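Local coordinates for elastinolytic metalloprotease (Pseudoalteromonas sp. CF6-2, PDB 6IK4), which probably cleaves peptide bonds as a zinc-dependent M23-family endopeptidase, named for its action on elastin and linked to bacterial peptidoglycan, at residues M5-S10 / S138-D143; W15-A20 / F156-N161; R59-N64 / A107-G112. All coordinates share one frame; numbering follows the deposited sequence.

Contact 1. Residues M5-S10 / S138-D143; sequences MNLPWS and SNYRID
Ser-138 bridges the backbone on either side of Asn-6. Its N-H meets Met-5 O at 2.9 Å, nearly straight (171°), while its OG takes the N-H of Leu-7 at 2.8 Å. A chi1 of -71° sets OG beside the residue's own backbone N. One serine thus offers this piece of chain a backbone donor and a side-chain acceptor. Serine suits the site because its short arm ends in a hydroxyl that can accept from an amide and still bind a water. The water bound by OG donates to Asn-6 OD1, at 2.9 Å, and links the two polar side chains.

Beyond the hydroxyl the contact turns apolar. Leu-7 CG lies 3.9 Å from Ser-138 CB, and Leu-7 CD1 reaches Tyr-140 CE2 at 3.9 Å, the leucine and tyrosine side chains crossing at about a right angle. The far end of Tyr-140 is held by a hydrogen bond from its OH to Tyr-172 O.

Ser-138 lies in the tight turn joining strands 136-137 and 140-143. Leu-7 also packs on Ile-137 and Leu-171, while Asn-6 and Pro-8 share backbone hydrogen bonds with Ala-52 and Gln-50, placing the loop 5-10 between the four-stranded sheet and strand 48-50 of the large sheet.

Contact 2. Residues W15-A20 / F156-N161; sequences WYSGGA and FYFERN
Phe-156, just before strand 157-160 of the four-stranded antiparallel sheet, and Phe-158 within it pack against Ser-17 to Ala-20, the run that leads from strand 14-17 of the large sheet to the zinc ligand His-21. The central feature is a CH-pi contact: Gly-19 CA stands over the middle of the Phe-156 ring, 3.7 Å from its centroid and 9° off the ring normal. With no side chain, Gly-19 can set its CA directly over the ring. The same face also carries Ala-20 N, 3.4 Å from Phe-156 CE1, and the small methyl CB of Ala-20 touches CE1 at 3.9 Å. The ring arrives there with CG anti to the backbone N of Phe-156 (chi1 171°). Gly-18 O comes in obliquely, 3.3 Å from Phe-156 CZ.

Phe-158 makes a different approach, presenting its edge to Ser-17: CZ lies 3.5 Å from OG, which is close to the ring plane. Ser-17 OG donates to Gly-18 O at 2.8 Å, on a lone pair in the carbonyl plane, so a buried hydroxyl is satisfied by its own chain.

Around the site, Gly-18 shares a backbone hydrogen bond with the zinc ligand Asp-34, and Gly-19 O binds His-21 ND1, a second-shell contact that should help orient that ligand. No hydrogen bond joins the two segments themselves; their association probably rests on van der Waals packing and the CH-pi contact of Gly-19 CA.

Contact 3. Residues R59-N64 / A107-G112; sequences RFSSCN and ALCEGG
In the disulfide between Cys-63 and Cys-109, both sulfurs lie between their own backbone N and carbonyl carbon (chi1 68° and 89°), and the bridge, with SG to SG at 2.0 Å, twists to a chi3 of -89°, the left-handed sense near the preferred right angle. It joins two type I beta turns: Ser-61 to Asn-64, which closes the hairpin of strands 55-61 and 64-68, and Leu-108 to Gly-111, which follows helix 104-107.

Glu-110 adds a polar tie beside this covalent one. Its extended chain carries OE2 across to the hairpin, where Ser-61 OG donates to it at 2.6 Å, on the anti side of the carboxylate, and Asn-64 ND2 donates at 3.0 Å from above the carboxylate plane. The Asn-64 and Glu-110 side chains cross at about a right angle, and the acceptor lies almost in the plane of the asparagine amide. Two donors on one oxygen probably stabilise the ionised acid. Ser-61 OG has a further task: it accepts from Cys-63 N at 3.3 Å, forming an ST turn, and probably helps position Cys-63. The other end of the Asn-64 amide, OD1, binds Asn-76 ND2.

Just before the turn, Ala-107 O bonds His-79 ND1, a predicted active-site residue, which ties the end of the helix to the probable active site. Tyr-78 OH is hydrogen-bonded to both Glu-110 N and Gly-111 O, and that same Glu-110 N lies 3.7 Å from Cys-63 SG.

How the contacts relate
From the N terminus, segment 5-10 meets its partner only at 138-143, and contact 1 thereby closes a loop that takes in most of the large sheet. Contact 2 begins inside that loop, at 15-20, but ends beyond it, at 156-161, so the two cross along the chain. In space their centres are 9 Å apart, and adjacent strands 140-143 and 157-160 join them directly, with Asp-143 N 2.9 Å from Tyr-157 O. Together they fasten the C-terminal four-stranded sheet to the N-terminal region. Contact 3, nested within both loops and across the chain's centre from them, joins the hairpin of strands 55-61 and 64-68 to the loop after helix 104-107.

Contact 1. Residues M5-S10 / S138-D143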
loop_
_atom_site.group_PDB
_atom_site.type_symbol
_atom_site.label_atom_id
_atom_site.label_comp_id
_atom_site.label_asym_id
_atom_site.label_seq_id
_atom_site.Cartn_x
_atom_site.Cartn_y
_atom_site.Cartn_z
ATOM N N MET A 5 -5.336 -9.722 4.105
ATOM C CA MET A 5 -4.271 -8.729 4.044
ATOM C C MET A 5 -4.036 -8.130 5.418
ATOM O O MET A 5 -4.985 -7.915 6.172
ATOM C CB MET A 5 -4.618 -7.551 3.125
ATOM C CG MET A 5 -5.058 -7.853 1.741
ATOM S SD MET A 5 -4.997 -6.294 0.856
ATOM C CE MET A 5 -6.600 -5.575 1.178
ATOM N N ASN A 6 -2.778 -7.801 5.712
ATOM C CA ASN A 6 -2.431 -7.001 6.886
ATOM C C ASN A 6 -1.835 -5.678 6.442
ATOM O O ASN A 6 -1.241 -5.586 5.366
ATOM C CB ASN A 6 -1.420 -7.706 7.791
ATOM C CG ASN A 6 -1.833 -9.128 8.140
ATOM O OD1 ASN A 6 -2.925 -9.361 8.647
ATOM N ND2 ASN A 6 -0.950 -10.085 7.866
ATOM N N LEU A 7 -1.980 -4.655 7.283
ATOM C CA LEU A 7 -1.266 -3.409 7.034
ATOM C C LEU A 7 0.231 -3.690 6.974
ATOM O O LEU A 7 0.739 -4.501 7.758
ATOM C CB LEU A 7 -1.564 -2.382 8.127
ATOM C CG LEU A 7 -3.028 -1.944 8.166
ATOM C CD1 LEU A 7 -3.336 -1.270 9.513
ATOM C CD2 LEU A 7 -3.337 -1.000 7.009
ATOM N N PRO A 8 0.971 -3.034 6.063
ATOM C CA PRO A 8 2.372 -3.416 5.827
ATOM C C PRO A 8 3.364 -2.881 6.854
ATOM O O PRO A 8 4.466 -2.442 6.498
ATOM C CB PRO A 8 2.641 -2.850 4.428
ATOM C CG PRO A 8 1.741 -1.638 4.344
ATOM C CD PRO A 8 0.482 -2.057 5.073
ATOM N N TRP A 9 2.994 -2.942 8.132
ATOM C CA TRP A 9 3.892 -2.609 9.229
ATOM C C TRP A 9 3.528 -3.481 10.424
ATOM O O TRP A 9 2.579 -4.273 10.380
ATOM C CB TRP A 9 3.849 -1.112 9.555
ATOM C CG TRP A 9 2.482 -0.526 9.821
ATOM C CD1 TRP A 9 1.836 -0.453 11.024
ATOM C CD2 TRP A 9 1.631 0.125 8.868
ATOM N NE1 TRP A 9 0.617 0.178 10.871
ATOM C CE2 TRP A 9 0.471 0.543 9.556
ATOM C CE3 TRP A 9 1.724 0.371 7.491
ATOM C CZ2 TRP A 9 -0.584 1.204 8.912
ATOM C CZ3 TRP A 9 0.678 1.045 6.855
ATOM C CH2 TRP A 9 -0.458 1.439 7.562
ATOM N N SER A 10 4.307 -3.356 11.491
ATOM C CA SER A 10 4.241 -4.318 12.581
ATOM C C SER A 10 3.037 -4.083 13.480
ATOM O O SER A 10 2.546 -2.960 13.632
ATOM C CB SER A 10 5.528 -4.274 13.408
ATOM O OG SER A 10 6.609 -4.751 12.627
ATOM N N SER A 138 -6.009 -5.928 8.040
ATOM C CA SER A 138 -5.841 -5.979 9.501
ATOM C C SER A 138 -7.186 -5.822 10.214
ATOM O O SER A 138 -7.289 -5.182 11.262
ATOM C CB SER A 138 -4.837 -4.925 9.982
ATOM O OG SER A 138 -3.518 -5.269 9.591
ATOM N N ASN A 139 -8.225 -6.424 9.636
ATOM C CA ASN A 139 -9.601 -6.428 10.128
ATOM C C ASN A 139 -10.291 -5.070 10.018
ATOM O O ASN A 139 -11.458 -4.969 10.398
ATOM C CB ASN A 139 -9.711 -6.919 11.582
ATOM C CG ASN A 139 -9.157 -8.321 11.771
ATOM O OD1 ASN A 139 -9.055 -9.103 10.826
ATOM N ND2 ASN A 139 -8.802 -8.644 13.006
ATOM N N TYR A 140 -9.619 -4.019 9.529
ATOM C CA TYR A 140 -10.326 -2.789 9.174
ATOM C C TYR A 140 -11.121 -2.992 7.893
ATOM O O TYR A 140 -10.585 -3.494 6.905
ATOM C CB TYR A 140 -9.359 -1.643 8.909
ATOM C CG TYR A 140 -8.628 -1.094 10.100
ATOM C CD1 TYR A 140 -9.179 -0.068 10.860
ATOM C CD2 TYR A 140 -7.360 -1.552 10.422
ATOM C CE1 TYR A 140 -8.496 0.467 11.935
ATOM C CE2 TYR A 140 -6.666 -1.025 11.504
ATOM C CZ TYR A 140 -7.240 -0.019 12.253
ATOM O OH TYR A 140 -6.557 0.497 13.323
ATOM N N ARG A 141 -12.365 -2.522 7.867
ATOM C CA ARG A 141 -13.058 -2.381 6.592
ATOM C C ARG A 141 -12.642 -1.058 5.969
ATOM O O ARG A 141 -12.626 -0.032 6.651
ATOM C CB ARG A 141 -14.576 -2.409 6.776
ATOM C CG ARG A 141 -15.354 -2.321 5.452
ATOM C CD ARG A 141 -16.862 -2.316 5.680
ATOM N NE ARG A 141 -17.283 -1.068 6.300
ATOM C CZ ARG A 141 -17.541 0.056 5.633
ATOM N NH1 ARG A 141 -17.437 0.106 4.304
ATOM N NH2 ARG A 141 -17.911 1.135 6.303
ATOM N N ILE A 142 -12.292 -1.081 4.684
ATOM C CA ILE A 142 -11.942 0.137 3.958
ATOM C C ILE A 142 -13.202 0.699 3.315
ATOM O O ILE A 142 -13.907 -0.007 2.583
ATOM C CB ILE A 142 -10.868 -0.137 2.890
ATOM C CG1 ILE A 142 -9.610 -0.734 3.532
ATOM C CG2 ILE A 142 -10.546 1.156 2.108
ATOM C CD1 ILE A 142 -8.632 -1.324 2.509
ATOM N N ASP A 143 -13.494 1.959 3.586
ATOM C CA ASP A 143 -14.617 2.639 2.953
ATOM C C ASP A 143 -14.037 3.720 2.055
ATOM O O ASP A 143 -13.444 4.677 2.551
ATOM C CB ASP A 143 -15.561 3.239 3.993
ATOM C CG ASP A 143 -16.885 3.649 3.391
ATOM O OD1 ASP A 143 -16.894 4.578 2.554
ATOM O OD2 ASP A 143 -17.911 3.029 3.731
HETATM O O HOH W 1 -3.091 -7.613 10.923
#

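Contact 2. Residues W15-A20 / F156-N161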
loop_
_atom_site.group_PDB
_atom_site.type_symbol
_atom_site.label_atom_id
_atom_site.label_comp_id
_atom_site.label_asym_id
_atom_site.label_seq_id
_atom_site.Cartn_x
_atom_site.Cartn_y
_atom_site.Cartn_z
ATOM N N TRP A 15 1.218 3.764 11.083
ATOM C CA TRP A 15 1.608 4.654 10.002
ATOM C C TRP A 15 0.397 5.526 9.679
ATOM O O TRP A 15 -0.613 5.506 10.399
ATOM C CB TRP A 15 2.063 3.881 8.764
ATOM C CG TRP A 15 3.377 3.144 8.849
ATOM C CD1 TRP A 15 4.073 2.793 9.972
ATOM C CD2 TRP A 15 4.133 2.653 7.735
ATOM N NE1 TRP A 15 5.224 2.103 9.619
ATOM C CE2 TRP A 15 5.281 2.011 8.252
ATOM C CE3 TRP A 15 3.946 2.696 6.349
ATOM C CZ2 TRP A 15 6.237 1.421 7.429
ATOM C CZ3 TRP A 15 4.891 2.104 5.531
ATOM C CH2 TRP A 15 6.031 1.479 6.075
ATOM N N TYR A 16 0.499 6.285 8.585
ATOM C CA TYR A 16 -0.573 7.150 8.107
ATOM C C TYR A 16 -0.979 6.740 6.701
ATOM O O TYR A 16 -0.140 6.332 5.897
ATOM C CB TYR A 16 -0.152 8.617 8.058
ATOM C CG TYR A 16 0.355 9.159 9.366
ATOM C CD1 TYR A 16 -0.526 9.682 10.310
ATOM C CD2 TYR A 16 1.712 9.182 9.647
ATOM C CE1 TYR A 16 -0.057 10.199 11.518
ATOM C CE2 TYR A 16 2.190 9.704 10.846
ATOM C CZ TYR A 16 1.304 10.203 11.771
ATOM O OH TYR A 16 1.779 10.720 12.957
ATOM N N SER A 17 -2.267 6.894 6.399
ATOM C CA SER A 17 -2.783 6.642 5.065
ATOM C C SER A 17 -3.498 7.875 4.538
ATOM O O SER A 17 -4.166 8.590 5.294
ATOM C CB SER A 17 -3.762 5.455 5.044
ATOM O OG SER A 17 -4.245 5.228 3.717
ATOM N N GLY A 18 -3.374 8.101 3.231
ATOM C CA GLY A 18 -4.235 9.024 2.523
ATOM C C GLY A 18 -5.499 8.334 2.055
ATOM O O GLY A 18 -5.776 7.181 2.391
ATOM N N GLY A 19 -6.290 9.073 1.265
ATOM C CA GLY A 19 -7.523 8.525 0.741
ATOM C C GLY A 19 -7.304 7.551 -0.403
ATOM O O GLY A 19 -6.267 7.543 -1.075
ATOM N N ALA A 20 -8.332 6.737 -0.648
ATOM C CA ALA A 20 -8.264 5.757 -1.724
ATOM C C ALA A 20 -8.261 6.446 -3.082
ATOM O O ALA A 20 -8.931 7.464 -3.287
ATOM C CB ALA A 20 -9.438 4.777 -1.621
ATOM N N PHE A 156 -14.376 8.716 3.366
ATOM C CA PHE A 156 -13.269 7.768 3.363
ATOM C C PHE A 156 -12.840 7.491 4.792
ATOM O O PHE A 156 -12.591 8.434 5.555
ATOM C CB PHE A 156 -12.062 8.289 2.581
ATOM C CG PHE A 156 -10.845 7.420 2.755
ATOM C CD1 PHE A 156 -10.732 6.230 2.037
ATOM C CD2 PHE A 156 -9.863 7.742 3.686
ATOM C CE1 PHE A 156 -9.632 5.397 2.221
ATOM C CE2 PHE A 156 -8.758 6.912 3.875
ATOM C CZ PHE A 156 -8.650 5.737 3.144
ATOM N N TYR A 157 -12.698 6.206 5.137
ATOM C CA TYR A 157 -12.173 5.844 6.451
ATOM C C TYR A 157 -11.863 4.352 6.497
ATOM O O TYR A 157 -12.248 3.581 5.612
ATOM C CB TYR A 157 -13.152 6.207 7.568
ATOM C CG TYR A 157 -14.544 5.657 7.348
ATOM C CD1 TYR A 157 -14.897 4.394 7.805
ATOM C CD2 TYR A 157 -15.505 6.408 6.685
ATOM C CE1 TYR A 157 -16.182 3.874 7.600
ATOM C CE2 TYR A 157 -16.798 5.906 6.474
ATOM C CZ TYR A 157 -17.127 4.645 6.941
ATOM O OH TYR A 157 -18.391 4.151 6.734
ATOM N N PHE A 158 -11.129 3.970 7.542
ATOM C CA PHE A 158 -10.934 2.590 7.955
ATOM C C PHE A 158 -11.783 2.349 9.198
ATOM O O PHE A 158 -11.757 3.158 10.128
ATOM C CB PHE A 158 -9.466 2.322 8.288
ATOM C CG PHE A 158 -8.515 2.630 7.177
ATOM C CD1 PHE A 158 -8.049 3.921 6.974
ATOM C CD2 PHE A 158 -8.054 1.616 6.342
ATOM C CE1 PHE A 158 -7.154 4.203 5.950
ATOM C CE2 PHE A 158 -7.158 1.895 5.315
ATOM C CZ PHE A 158 -6.697 3.186 5.130
ATOM N N GLU A 159 -12.512 1.236 9.238
ATOM C CA GLU A 159 -13.423 0.983 10.353
ATOM C C GLU A 159 -13.088 -0.353 11.012
ATOM O O GLU A 159 -13.036 -1.386 10.341
ATOM C CB GLU A 159 -14.875 0.998 9.869
ATOM C CG GLU A 159 -15.887 1.086 10.988
ATOM C CD GLU A 159 -17.264 0.628 10.554
ATOM O OE1 GLU A 159 -17.858 1.264 9.658
ATOM O OE2 GLU A 159 -17.750 -0.381 11.106
ATOM N N ARG A 160 -12.856 -0.327 12.323
ATOM C CA ARG A 160 -12.613 -1.537 13.099
ATOM C C ARG A 160 -13.228 -1.346 14.481
ATOM O O ARG A 160 -13.160 -0.256 15.048
ATOM C CB ARG A 160 -11.103 -1.831 13.203
ATOM C CG ARG A 160 -10.745 -3.210 13.756
ATOM C CD ARG A 160 -9.252 -3.555 13.528
ATOM N NE ARG A 160 -8.373 -2.753 14.378
ATOM C CZ ARG A 160 -7.044 -2.864 14.404
ATOM N NH1 ARG A 160 -6.433 -3.743 13.619
ATOM N NH2 ARG A 160 -6.322 -2.095 15.216
ATOM N N ASN A 161 -13.870 -2.389 15.002
ATOM C CA ASN A 161 -14.559 -2.306 16.289
ATOM C C ASN A 161 -15.597 -1.186 16.311
ATOM O O ASN A 161 -15.862 -0.593 17.358
ATOM C CB ASN A 161 -13.557 -2.134 17.432
ATOM C CG ASN A 161 -12.664 -3.348 17.597
ATOM O OD1 ASN A 161 -13.132 -4.484 17.529
ATOM N ND2 ASN A 161 -11.372 -3.114 17.797
#

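Contact 3. Residues R59-N64 / A107-G112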
loop_
_atom_site.group_PDB
_atom_site.type_symbol
_atom_site.label_atom_id
_atom_site.label_comp_id
_atom_site.label_asym_id
_atom_site.label_seq_id
_atom_site.Cartn_x
_atom_site.Cartn_y
_atom_site.Cartn_z
ATOM N N ARG A 59 8.935 -8.586 -9.864
ATOM C CA ARG A 59 9.714 -7.354 -9.733
ATOM C C ARG A 59 9.712 -6.652 -11.082
ATOM O O ARG A 59 10.340 -7.125 -12.034
ATOM C CB ARG A 59 11.146 -7.632 -9.268
ATOM C CG ARG A 59 12.042 -6.376 -9.217
ATOM C CD ARG A 59 13.515 -6.734 -9.004
ATOM N NE ARG A 59 14.408 -5.575 -9.122
ATOM C CZ ARG A 59 14.783 -5.018 -10.273
ATOM N NH1 ARG A 59 14.339 -5.498 -11.425
ATOM N NH2 ARG A 59 15.603 -3.972 -10.275
ATOM N N PHE A 60 9.006 -5.521 -11.165
ATOM C CA PHE A 60 8.883 -4.840 -12.449
ATOM C C PHE A 60 10.065 -3.925 -12.725
ATOM O O PHE A 60 10.409 -3.697 -13.888
ATOM C CB PHE A 60 7.577 -4.049 -12.507
ATOM C CG PHE A 60 6.343 -4.912 -12.494
ATOM C CD1 PHE A 60 5.952 -5.592 -13.632
ATOM C CD2 PHE A 60 5.573 -5.041 -11.345
ATOM C CE1 PHE A 60 4.821 -6.395 -13.633
ATOM C CE2 PHE A 60 4.435 -5.838 -11.341
ATOM C CZ PHE A 60 4.060 -6.516 -12.491
ATOM N N SER A 61 10.698 -3.411 -11.681
ATOM C CA SER A 61 11.766 -2.426 -11.792
ATOM C C SER A 61 12.374 -2.301 -10.407
ATOM O O SER A 61 11.941 -2.970 -9.466
ATOM C CB SER A 61 11.240 -1.084 -12.288
ATOM O OG SER A 61 10.418 -0.495 -11.288
ATOM N N SER A 62 13.367 -1.422 -10.272
ATOM C CA SER A 62 13.957 -1.245 -8.952
ATOM C C SER A 62 13.020 -0.543 -7.970
ATOM O O SER A 62 13.345 -0.476 -6.782
ATOM C CB SER A 62 15.267 -0.461 -9.062
ATOM O OG SER A 62 15.000 0.910 -9.305
ATOM N N CYS A 63 11.886 -0.003 -8.425
ATOM C CA CYS A 63 11.001 0.750 -7.539
ATOM C C CYS A 63 9.576 0.196 -7.526
ATOM O O CYS A 63 8.654 0.881 -7.072
ATOM C CB CYS A 63 10.996 2.237 -7.918
ATOM S SG CYS A 63 10.240 2.655 -9.509
ATOM N N ASN A 64 9.377 -1.044 -7.976
ATOM C CA ASN A 64 8.025 -1.533 -8.242
ATOM C C ASN A 64 8.010 -3.050 -8.115
ATOM O O ASN A 64 8.625 -3.754 -8.926
ATOM C CB ASN A 64 7.570 -1.081 -9.628
ATOM C CG ASN A 64 6.131 -1.451 -9.926
ATOM O OD1 ASN A 64 5.374 -1.833 -9.033
ATOM N ND2 ASN A 64 5.734 -1.302 -11.185
ATOM N N ALA A 107 12.079 7.098 -6.331
ATOM C CA ALA A 107 10.646 6.923 -6.110
ATOM C C ALA A 107 9.869 6.901 -7.417
ATOM O O ALA A 107 8.829 6.239 -7.513
ATOM C CB ALA A 107 10.109 8.042 -5.217
ATOM N N LEU A 108 10.343 7.625 -8.425
ATOM C CA LEU A 108 9.630 7.762 -9.686
ATOM C C LEU A 108 10.372 7.068 -10.825
ATOM O O LEU A 108 10.367 7.534 -11.963
ATOM C CB LEU A 108 9.395 9.238 -9.997
ATOM C CG LEU A 108 8.584 9.952 -8.910
ATOM C CD1 LEU A 108 8.353 11.407 -9.270
ATOM C CD2 LEU A 108 7.255 9.239 -8.688
ATOM N N CYS A 109 11.005 5.929 -10.534
ATOM C CA CYS A 109 11.814 5.256 -11.544
ATOM C C CYS A 109 10.988 4.766 -12.729
ATOM O O CYS A 109 11.554 4.514 -13.798
ATOM C CB CYS A 109 12.603 4.103 -10.902
ATOM S SG CYS A 109 11.787 2.475 -10.837
ATOM N N GLU A 110 9.668 4.626 -12.582
ATOM C CA GLU A 110 8.797 4.294 -13.706
ATOM C C GLU A 110 7.795 5.405 -14.001
ATOM O O GLU A 110 6.777 5.160 -14.652
ATOM C CB GLU A 110 8.045 2.981 -13.466
ATOM C CG GLU A 110 8.901 1.740 -13.509
ATOM C CD GLU A 110 8.048 0.479 -13.503
ATOM O OE1 GLU A 110 7.209 0.321 -14.413
ATOM O OE2 GLU A 110 8.202 -0.343 -12.578
ATOM N N GLY A 111 8.054 6.614 -13.539
ATOM C CA GLY A 111 7.135 7.709 -13.773
ATOM C C GLY A 111 6.238 7.947 -12.579
ATOM O O GLY A 111 6.382 7.346 -11.510
ATOM N N GLY A 112 5.288 8.852 -12.778
ATOM C CA GLY A 112 4.354 9.237 -11.741
ATOM C C GLY A 112 4.723 10.569 -11.112
ATOM O O GLY A 112 5.601 11.303 -11.574
#